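Local coordinates for ferric iron-binding protein HitA (Pseudomonas aeruginosa PAO1, PDB 6IWF) that binds ferric iron and probably serves as the periplasmic solute-binding component of an iron uptake system, at residues Glu252-Lys255 with Ala256-Ser259. Sequence-based numbering, arbitrary orientation.
Sequences EGQK and AILS
Leu258 and Ile257 lean back over the preceding helical turn, each laying its side chain beside the carbonyl oxygen that its own backbone N-H grips. For Leu258 the amide N lies 2.8 Å from Gln254 O in a nearly straight bond. Its CG comes within 3.1 Å of that same Gln254 O. This closeness follows from chi1 of -67°, which sets CG opposite the carbonyl carbon and beside the backbone N. Ile257 repeats the scheme one residue earlier: its N is 2.9 Å from Gly253 O. Its CG1, turned the same way as CG of Leu258, stands 3.5 Å from Gly253 O, and CD1 continues alongside this oxygen. The methyl of Ala256 likewise rests against Gly253 O, while Ala256 N bonds to Glu252 O.

One residue further on from Leu258, Ser259 N bonds to Lys255 O at 2.9 Å, more bent at 135°. Ser259 OG folds back to Ala256 O in a hydrogen bond made possible by chi1 of 68°, which places the hydroxyl between the backbone N and the carbonyl carbon. The 2.5 Å between Ser259 OG and Ala256 O is so short that the exact length is doubtful.

The Gln254 side chain leaves the helix, and its amide is held by partners outside this turn. There OE1 accepts from Arg267 N and NE2 donates to Ile99 O and Met248 O, so the buried group is held at both ends. Ile257 packs on Ile99 and Thr100 of strand 97-108 and on Thr15 and Ile19 of helix 13-27, and Leu258 meets Thr100 and Pro265.

The arrangement is that of a short amphipathic alpha-helix with successive i to i+4 backbone bonds, here docked against the sheet of a periplasmic-binding-protein fold, with the side chain of Leu258 about 9 Å from that of Tyr196, an Fe(3+)-binding residue, although no iron is bound in this chain.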
loop_
_atom_site.group_PDB
_atom_site.type_symbol
_atom_site.label_atom_id
_atom_site.label_comp_id
_atom_site.label_asym_id
_atom_site.label_seq_id
_atom_site.Cartn_x
_atom_site.Cartn_y
_atom_site.Cartn_z
ATOM N N GLU A 252 -1.721 -20.993 0.691
ATOM C CA GLU A 252 -2.407 -20.942 -0.593
ATOM C C GLU A 252 -2.943 -19.543 -0.891
ATOM O O GLU A 252 -2.863 -19.071 -2.031
ATOM C CB GLU A 252 -3.538 -21.970 -0.609
ATOM C CG GLU A 252 -4.375 -21.959 -1.864
ATOM C CD GLU A 252 -5.559 -22.915 -1.780
ATOM O OE1 GLU A 252 -5.645 -23.670 -0.787
ATOM O OE2 GLU A 252 -6.398 -22.902 -2.702
ATOM N N GLY A 253 -3.510 -18.873 0.114
ATOM C CA GLY A 253 -4.047 -17.539 -0.114
ATOM C C GLY A 253 -2.957 -16.523 -0.411
ATOM O O GLY A 253 -3.064 -15.735 -1.352
ATOM N N GLN A 254 -1.888 -16.539 0.380
ATOM C CA GLN A 254 -0.770 -15.637 0.110
ATOM C C GLN A 254 -0.226 -15.847 -1.298
ATOM O O GLN A 254 0.104 -14.883 -2.000
ATOM C CB GLN A 254 0.326 -15.838 1.148
ATOM C CG GLN A 254 -0.087 -15.441 2.557
ATOM C CD GLN A 254 0.171 -13.978 2.834
ATOM O OE1 GLN A 254 1.290 -13.593 3.163
ATOM N NE2 GLN A 254 -0.866 -13.152 2.714
ATOM N N LYS A 255 -0.138 -17.103 -1.745
ATOM C CA LYS A 255 0.381 -17.340 -3.088
ATOM C C LYS A 255 -0.560 -16.785 -4.150
ATOM O O LYS A 255 -0.107 -16.179 -5.125
ATOM C CB LYS A 255 0.638 -18.833 -3.296
ATOM C CG LYS A 255 1.797 -19.351 -2.468
ATOM C CD LYS A 255 2.436 -20.597 -3.064
ATOM C CE LYS A 255 3.900 -20.696 -2.657
ATOM N NZ LYS A 255 4.713 -19.611 -3.285
ATOM N N ALA A 256 -1.876 -16.945 -3.960
ATOM C CA ALA A 256 -2.833 -16.365 -4.897
ATOM C C ALA A 256 -2.689 -14.851 -4.959
ATOM O O ALA A 256 -2.702 -14.254 -6.044
ATOM C CB ALA A 256 -4.259 -16.746 -4.491
ATOM N N ILE A 257 -2.553 -14.209 -3.797
ATOM C CA ILE A 257 -2.411 -12.757 -3.757
ATOM C C ILE A 257 -1.110 -12.330 -4.427
ATOM O O ILE A 257 -1.093 -11.416 -5.260
ATOM C CB ILE A 257 -2.500 -12.262 -2.303
ATOM C CG1 ILE A 257 -3.941 -12.416 -1.784
ATOM C CG2 ILE A 257 -2.037 -10.823 -2.182
ATOM C CD1 ILE A 257 -4.057 -12.307 -0.277
ATOM N N LEU A 258 -0.005 -13.004 -4.089
ATOM C CA LEU A 258 1.300 -12.635 -4.628
ATOM C C LEU A 258 1.416 -12.923 -6.121
ATOM O O LEU A 258 2.259 -12.318 -6.791
ATOM C CB LEU A 258 2.399 -13.353 -3.848
ATOM C CG LEU A 258 2.461 -12.835 -2.403
ATOM C CD1 LEU A 258 3.522 -13.573 -1.588
ATOM C CD2 LEU A 258 2.700 -11.331 -2.398
ATOM N N SER A 259 0.561 -13.794 -6.667
ATOM C CA SER A 259 0.568 -14.030 -8.106
ATOM C C SER A 259 0.117 -12.805 -8.896
ATOM O O SER A 259 0.397 -12.721 -10.099
ATOM C CB SER A 259 -0.319 -15.238 -8.443
ATOM O OG SER A 259 -1.696 -14.955 -8.198
#